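Local structure of chromosome partition protein Smc (5XEI) at residues A[207-218]-A[315-326]. The protein probably serves chromosome condensation and partitioning as an ATP-hydrolysing, DNA-binding SMC protein, seen here as its head domain with part of the coiled coil and a joint. Numbering follows the deposited sequence.
Sequences LEKERNDALRYL and LEPVNMKAIEDF
Asn319 uses both ends of its amide just before the turn that leads into the next helix: OD1 accepts a weak capping bond from Lys321 N, while ND2 reaches across to Glu210 OE1 at 3.0 Å. That second bond is nearly straight (167°), lies in the amide plane and meets the carboxylate oxygen almost along its C-O axis. Here, in the coiled-coil arm, the linker after helix 298-315 and the first turns of the helix that follows are laid against the unbroken helix 170-246. Next to the amide the packing is apolar, with Ala322 CB against Glu210 CB at 3.6 Å. Ile323 then sits as a knob in a hole made by Arg211, Ala214, Leu215 and Leu218, its CD1 3.7 Å from Ala214 CB. At one end of the contact, Arg211 has CG anti to its backbone N (chi1 173°) and bends at chi3, which brings NH1 down over one face of the Phe326 ring, the guanidinium tilted 58° to it; Arg211 CZ stands 4.3 Å from the centroid of the Phe326 ring in a cation-pi contact. A serine in place of Phe326 has no ring, and the Arg211 guanidinium, without its cation-pi partner, would probably be freer to turn. At the other end, Val318 CG2 lies over a face of the Tyr217 ring, 4.1 Å from its centroid, a CH-pi contact. Met320 SD comes to 3.9 Å from Tyr217 CE2, oblique to the ring, as a Met-aromatic contact. One straight amide-carboxylate bond and one cation-pi contact thus give direction to a largely apolar interface, and the Asn319 amide that weakly caps one helix also ties it to the other.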
ATOM      1  N   LEU A 207       5.869   7.852  45.157  1.00 61.10           N
ATOM      2  CA  LEU A 207       5.688   9.233  45.563  1.00 55.77           C
ATOM      3  C   LEU A 207       4.511   9.398  46.507  1.00 56.83           C
ATOM      4  O   LEU A 207       4.553  10.273  47.379  1.00 55.44           O
ATOM      5  CB  LEU A 207       5.525  10.119  44.332  1.00 55.75           C
ATOM      6  CG  LEU A 207       6.851  10.677  43.816  1.00 54.77           C
ATOM      7  CD1 LEU A 207       7.933   9.610  43.741  1.00 56.76           C
ATOM      8  CD2 LEU A 207       6.624  11.311  42.468  1.00 52.62           C
ATOM      9  N   GLU A 208       3.457   8.591  46.364  1.00 57.49           N
ATOM     10  CA  GLU A 208       2.359   8.687  47.323  1.00 58.95           C
ATOM     11  C   GLU A 208       2.838   8.385  48.728  1.00 57.32           C
ATOM     12  O   GLU A 208       2.390   9.012  49.696  1.00 57.54           O
ATOM     13  CB  GLU A 208       1.230   7.731  46.972  1.00 64.29           C
ATOM     14  CG  GLU A 208       0.582   8.059  45.684  1.00 71.93           C
ATOM     15  CD  GLU A 208       0.032   6.878  44.947  1.00 81.93           C
ATOM     16  OE1 GLU A 208       0.640   6.534  43.921  1.00 83.10           O
ATOM     17  OE2 GLU A 208      -1.023   6.349  45.357  1.00 91.40           O
ATOM     18  N   LYS A 209       3.731   7.409  48.861  1.00 56.35           N
ATOM     19  CA  LYS A 209       4.184   6.998  50.180  1.00 57.00           C
ATOM     20  C   LYS A 209       5.157   8.016  50.761  1.00 57.01           C
ATOM     21  O   LYS A 209       5.034   8.403  51.928  1.00 55.36           O
ATOM     22  CB  LYS A 209       4.809   5.604  50.097  1.00 63.35           C
ATOM     23  CG  LYS A 209       6.006   5.379  51.015  1.00 74.25           C
ATOM     24  CD  LYS A 209       6.346   3.891  51.069  1.00 82.58           C
ATOM     25  CE  LYS A 209       7.651   3.614  51.795  1.00 86.14           C
ATOM     26  NZ  LYS A 209       8.150   2.223  51.525  1.00 82.38           N
ATOM     27  N   GLU A 210       6.110   8.471  49.950  1.00 53.55           N
ATOM     28  CA  GLU A 210       6.983   9.558  50.365  1.00 51.30           C
ATOM     29  C   GLU A 210       6.192  10.825  50.664  1.00 51.04           C
ATOM     30  O   GLU A 210       6.453  11.501  51.665  1.00 55.45           O
ATOM     31  CB  GLU A 210       8.026   9.810  49.287  1.00 45.91           C
ATOM     32  CG  GLU A 210       8.772   8.571  48.909  1.00 47.02           C
ATOM     33  CD  GLU A 210       9.675   8.783  47.722  1.00 60.36           C
ATOM     34  OE1 GLU A 210      10.367   9.823  47.655  1.00 63.86           O
ATOM     35  OE2 GLU A 210       9.684   7.903  46.838  1.00 75.06           O
ATOM     36  N   ARG A 211       5.221  11.169  49.817  1.00 52.64           N
ATOM     37  CA  ARG A 211       4.429  12.361  50.096  1.00 55.67           C
ATOM     38  C   ARG A 211       3.849  12.298  51.496  1.00 52.65           C
ATOM     39  O   ARG A 211       3.961  13.254  52.275  1.00 51.10           O
ATOM     40  CB  ARG A 211       3.301  12.534  49.083  1.00 49.87           C
ATOM     41  CG  ARG A 211       2.370  13.672  49.468  1.00 47.28           C
ATOM     42  CD  ARG A 211       0.991  13.459  48.906  1.00 59.28           C
ATOM     43  NE  ARG A 211       0.379  12.238  49.421  1.00 58.29           N
ATOM     44  CZ  ARG A 211      -0.519  11.530  48.750  1.00 60.59           C
ATOM     45  NH1 ARG A 211      -0.885  11.907  47.537  1.00 62.55           N
ATOM     46  NH2 ARG A 211      -1.035  10.432  49.275  1.00 64.20           N
ATOM     47  N   ASN A 212       3.246  11.159  51.838  1.00 53.45           N
ATOM     48  CA  ASN A 212       2.552  11.070  53.114  1.00 56.47           C
ATOM     49  C   ASN A 212       3.524  11.110  54.276  1.00 55.40           C
ATOM     50  O   ASN A 212       3.191  11.655  55.330  1.00 52.14           O
ATOM     51  CB  ASN A 212       1.704   9.808  53.178  1.00 61.66           C
ATOM     52  CG  ASN A 212       0.514   9.867  52.258  1.00 60.89           C
ATOM     53  OD1 ASN A 212       0.195   8.885  51.598  1.00 61.57           O
ATOM     54  ND2 ASN A 212      -0.146  11.027  52.195  1.00 59.29           N
ATOM     55  N   ASP A 213       4.720  10.555  54.100  1.00 51.77           N
ATOM     56  CA  ASP A 213       5.726  10.667  55.141  1.00 51.79           C
ATOM     57  C   ASP A 213       6.209  12.095  55.266  1.00 51.79           C
ATOM     58  O   ASP A 213       6.379  12.600  56.379  1.00 55.42           O
ATOM     59  CB  ASP A 213       6.892   9.731  54.862  1.00 55.94           C
ATOM     60  CG  ASP A 213       6.553   8.304  55.185  1.00 63.68           C
ATOM     61  OD1 ASP A 213       7.357   7.410  54.847  1.00 60.93           O
ATOM     62  OD2 ASP A 213       5.469   8.083  55.778  1.00 64.46           O
ATOM     63  N   ALA A 214       6.429  12.765  54.134  1.00 49.10           N
ATOM     64  CA  ALA A 214       6.791  14.174  54.194  1.00 46.18           C
ATOM     65  C   ALA A 214       5.693  14.978  54.878  1.00 55.15           C
ATOM     66  O   ALA A 214       5.979  15.897  55.654  1.00 53.19           O
ATOM     67  CB  ALA A 214       7.067  14.712  52.799  1.00 43.42           C
ATOM     68  N   LEU A 215       4.430  14.612  54.645  1.00 50.93           N
ATOM     69  CA  LEU A 215       3.336  15.345  55.272  1.00 50.86           C
ATOM     70  C   LEU A 215       3.326  15.163  56.790  1.00 52.74           C
ATOM     71  O   LEU A 215       3.112  16.128  57.527  1.00 57.16           O
ATOM     72  CB  LEU A 215       1.996  14.923  54.658  1.00 53.21           C
ATOM     73  CG  LEU A 215       1.762  15.398  53.216  1.00 56.71           C
ATOM     74  CD1 LEU A 215       0.309  15.319  52.778  1.00 53.24           C
ATOM     75  CD2 LEU A 215       2.245  16.810  53.067  1.00 46.53           C
ATOM     76  N   ARG A 216       3.547  13.947  57.291  1.00 51.06           N
ATOM     77  CA  ARG A 216       3.475  13.770  58.740  1.00 55.68           C
ATOM     78  C   ARG A 216       4.741  14.260  59.417  1.00 55.78           C
ATOM     79  O   ARG A 216       4.686  14.814  60.517  1.00 52.85           O
ATOM     80  CB  ARG A 216       3.196  12.317  59.102  1.00 59.23           C
ATOM     81  CG  ARG A 216       2.241  11.632  58.150  1.00 67.73           C
ATOM     82  CD  ARG A 216       2.155  10.118  58.403  1.00 82.60           C
ATOM     83  NE  ARG A 216       0.930   9.606  57.828  1.00 90.75           N
ATOM     84  CZ  ARG A 216       0.680   8.310  57.699  1.00 90.41           C
ATOM     85  NH1 ARG A 216       1.580   7.419  58.112  1.00 86.07           N
ATOM     86  NH2 ARG A 216      -0.462   7.890  57.169  1.00 85.47           N
ATOM     87  N   TYR A 217       5.888  14.081  58.775  1.00 56.06           N
ATOM     88  CA  TYR A 217       7.070  14.807  59.206  1.00 54.15           C
ATOM     89  C   TYR A 217       6.752  16.296  59.386  1.00 54.65           C
ATOM     90  O   TYR A 217       7.176  16.922  60.367  1.00 56.22           O
ATOM     91  CB  TYR A 217       8.208  14.579  58.206  1.00 47.33           C
ATOM     92  CG  TYR A 217       9.321  15.562  58.374  1.00 50.72           C
ATOM     93  CD1 TYR A 217      10.408  15.276  59.171  1.00 52.08           C
ATOM     94  CD2 TYR A 217       9.274  16.792  57.736  1.00 54.59           C
ATOM     95  CE1 TYR A 217      11.423  16.189  59.321  1.00 55.82           C
ATOM     96  CE2 TYR A 217      10.260  17.702  57.887  1.00 53.55           C
ATOM     97  CZ  TYR A 217      11.337  17.408  58.674  1.00 55.92           C
ATOM     98  OH  TYR A 217      12.325  18.361  58.793  1.00 64.96           O
ATOM     99  N   LEU A 218       5.994  16.877  58.456  1.00 50.32           N
ATOM    100  CA  LEU A 218       5.598  18.273  58.594  1.00 52.47           C
ATOM    101  C   LEU A 218       4.793  18.481  59.868  1.00 59.54           C
ATOM    102  O   LEU A 218       5.149  19.315  60.708  1.00 59.80           O
ATOM    103  CB  LEU A 218       4.785  18.709  57.379  1.00 56.30           C
ATOM    104  CG  LEU A 218       5.406  19.704  56.411  1.00 55.82           C
ATOM    105  CD1 LEU A 218       6.756  19.178  55.964  1.00 53.44           C
ATOM    106  CD2 LEU A 218       4.499  19.903  55.203  1.00 57.20           C
ATOM    107  N   LEU A 315      10.771   8.635  61.119  1.00 70.39           N
ATOM    108  CA  LEU A 315      10.458   8.842  59.707  1.00 68.99           C
ATOM    109  C   LEU A 315      11.682   9.076  58.831  1.00 65.82           C
ATOM    110  O   LEU A 315      11.608   8.828  57.625  1.00 71.76           O
ATOM    111  CB  LEU A 315       9.508  10.029  59.536  1.00 61.16           C
ATOM    112  CG  LEU A 315       8.171   9.857  60.241  1.00 61.89           C
ATOM    113  CD1 LEU A 315       7.254  10.990  59.846  1.00 55.78           C
ATOM    114  CD2 LEU A 315       7.564   8.491  59.907  1.00 65.50           C
ATOM    115  N   GLU A 316      12.794   9.546  59.391  1.00 63.14           N
ATOM    116  CA  GLU A 316      13.922   9.940  58.546  1.00 69.10           C
ATOM    117  C   GLU A 316      14.531   8.710  57.886  1.00 72.59           C
ATOM    118  O   GLU A 316      14.512   7.620  58.464  1.00 76.78           O
ATOM    119  CB  GLU A 316      14.983  10.712  59.341  1.00 59.40           C
ATOM    120  CG  GLU A 316      14.415  11.890  60.101  1.00 65.18           C
ATOM    121  CD  GLU A 316      15.065  13.219  59.757  1.00 76.94           C
ATOM    122  OE1 GLU A 316      15.149  14.092  60.650  1.00 72.51           O
ATOM    123  OE2 GLU A 316      15.482  13.396  58.588  1.00 87.23           O
ATOM    124  N   PRO A 317      15.028   8.873  56.646  1.00 74.25           N
ATOM    125  CA  PRO A 317      15.009  10.133  55.893  1.00 69.17           C
ATOM    126  C   PRO A 317      13.658  10.375  55.215  1.00 63.58           C
ATOM    127  O   PRO A 317      12.973   9.400  54.873  1.00 61.26           O
ATOM    128  CB  PRO A 317      16.108   9.932  54.837  1.00 68.12           C
ATOM    129  CG  PRO A 317      16.700   8.560  55.104  1.00 72.36           C
ATOM    130  CD  PRO A 317      15.665   7.803  55.864  1.00 72.41           C
ATOM    131  N   VAL A 318      13.280  11.644  55.041  1.00 54.38           N
ATOM    132  CA  VAL A 318      12.106  12.004  54.263  1.00 51.24           C
ATOM    133  C   VAL A 318      12.547  12.894  53.111  1.00 53.19           C
ATOM    134  O   VAL A 318      13.564  13.581  53.175  1.00 59.31           O
ATOM    135  CB  VAL A 318      11.014  12.699  55.100  1.00 53.22           C
ATOM    136  CG1 VAL A 318      10.800  11.962  56.422  1.00 57.01           C
ATOM    137  CG2 VAL A 318      11.337  14.173  55.307  1.00 54.07           C
ATOM    138  N   ASN A 319      11.767  12.862  52.039  1.00 56.20           N
ATOM    139  CA  ASN A 319      12.082  13.569  50.801  1.00 52.54           C
ATOM    140  C   ASN A 319      10.981  14.599  50.587  1.00 53.51           C
ATOM    141  O   ASN A 319       9.868  14.253  50.193  1.00 55.36           O
ATOM    142  CB  ASN A 319      12.188  12.580  49.637  1.00 55.14           C
ATOM    143  CG  ASN A 319      12.133  13.253  48.268  1.00 60.13           C
ATOM    144  OD1 ASN A 319      12.514  14.419  48.103  1.00 61.97           O
ATOM    145  ND2 ASN A 319      11.674  12.504  47.269  1.00 60.89           N
ATOM    146  N   MET A 320      11.263  15.866  50.852  1.00 52.96           N
ATOM    147  CA  MET A 320      10.163  16.812  50.796  1.00 58.78           C
ATOM    148  C   MET A 320       9.810  17.222  49.378  1.00 58.27           C
ATOM    149  O   MET A 320       8.699  17.733  49.158  1.00 55.20           O
ATOM    150  CB  MET A 320      10.470  18.039  51.642  1.00 63.29           C
ATOM    151  CG  MET A 320      10.873  17.693  53.053  1.00 64.50           C
ATOM    152  SD  MET A 320       9.912  18.750  54.144  1.00 88.34           S
ATOM    153  CE  MET A 320       8.310  17.992  53.887  1.00 55.23           C
ATOM    154  N   LYS A 321      10.710  16.996  48.416  1.00 49.33           N
ATOM    155  CA  LYS A 321      10.335  17.182  47.021  1.00 55.02           C
ATOM    156  C   LYS A 321       9.103  16.354  46.672  1.00 51.56           C
ATOM    157  O   LYS A 321       8.333  16.727  45.779  1.00 47.46           O
ATOM    158  CB  LYS A 321      11.495  16.806  46.103  1.00 51.96           C
ATOM    159  CG  LYS A 321      12.850  17.219  46.617  1.00 58.55           C
ATOM    160  CD  LYS A 321      13.261  18.581  46.068  1.00 67.38           C
ATOM    161  CE  LYS A 321      14.362  19.249  46.923  1.00 67.66           C
ATOM    162  NZ  LYS A 321      14.384  20.756  46.786  1.00 61.33           N
ATOM    163  N   ALA A 322       8.891  15.248  47.393  1.00 47.50           N
ATOM    164  CA  ALA A 322       7.795  14.334  47.091  1.00 50.15           C
ATOM    165  C   ALA A 322       6.441  15.037  47.063  1.00 51.40           C
ATOM    166  O   ALA A 322       5.591  14.708  46.233  1.00 54.72           O
ATOM    167  CB  ALA A 322       7.769  13.190  48.105  1.00 49.62           C
ATOM    168  N   ILE A 323       6.204  15.987  47.968  1.00 45.81           N
ATOM    169  CA  ILE A 323       4.904  16.642  47.986  1.00 44.72           C
ATOM    170  C   ILE A 323       4.648  17.339  46.660  1.00 47.75           C
ATOM    171  O   ILE A 323       3.539  17.276  46.110  1.00 50.70           O
ATOM    172  CB  ILE A 323       4.803  17.619  49.168  1.00 48.00           C
ATOM    173  CG1 ILE A 323       4.804  16.850  50.486  1.00 47.04           C
ATOM    174  CG2 ILE A 323       3.567  18.506  49.035  1.00 40.19           C
ATOM    175  CD1 ILE A 323       5.261  17.698  51.672  1.00 46.06           C
ATOM    176  N   GLU A 324       5.664  17.996  46.110  1.00 42.22           N
ATOM    177  CA  GLU A 324       5.433  18.632  44.819  1.00 46.17           C
ATOM    178  C   GLU A 324       5.612  17.641  43.669  1.00 53.52           C
ATOM    179  O   GLU A 324       4.918  17.750  42.652  1.00 53.81           O
ATOM    180  CB  GLU A 324       6.351  19.846  44.642  1.00 43.15           C
ATOM    181  CG  GLU A 324       6.111  21.018  45.612  1.00 59.63           C
ATOM    182  CD  GLU A 324       4.625  21.328  45.877  1.00 58.78           C
ATOM    183  OE1 GLU A 324       4.249  21.534  47.061  1.00 57.88           O
ATOM    184  OE2 GLU A 324       3.838  21.368  44.908  1.00 57.12           O
ATOM    185  N   ASP A 325       6.529  16.668  43.812  1.00 48.73           N
ATOM    186  CA  ASP A 325       6.750  15.674  42.762  1.00 45.80           C
ATOM    187  C   ASP A 325       5.489  14.870  42.486  1.00 50.72           C
ATOM    188  O   ASP A 325       5.180  14.555  41.331  1.00 49.32           O
ATOM    189  CB  ASP A 325       7.891  14.729  43.149  1.00 48.91           C
ATOM    190  CG  ASP A 325       9.276  15.293  42.814  1.00 60.69           C
ATOM    191  OD1 ASP A 325       9.340  16.315  42.092  1.00 55.76           O
ATOM    192  OD2 ASP A 325      10.301  14.715  43.273  1.00 62.23           O
ATOM    193  N   PHE A 326       4.764  14.504  43.537  1.00 49.83           N
ATOM    194  CA  PHE A 326       3.502  13.805  43.369  1.00 51.59           C
ATOM    195  C   PHE A 326       2.604  14.487  42.337  1.00 56.02           C
ATOM    196  O   PHE A 326       2.319  13.923  41.274  1.00 61.62           O
ATOM    197  CB  PHE A 326       2.798  13.712  44.715  1.00 48.92           C
ATOM    198  CG  PHE A 326       1.539  12.967  44.652  1.00 60.66           C
ATOM    199  CD1 PHE A 326       0.336  13.627  44.439  1.00 66.53           C
ATOM    200  CD2 PHE A 326       1.539  11.598  44.754  1.00 65.98           C
ATOM    201  CE1 PHE A 326      -0.853  12.923  44.355  1.00 65.90           C
ATOM    202  CE2 PHE A 326       0.352  10.908  44.666  1.00 69.41           C
ATOM    203  CZ  PHE A 326      -0.842  11.561  44.470  1.00 65.66           C
TER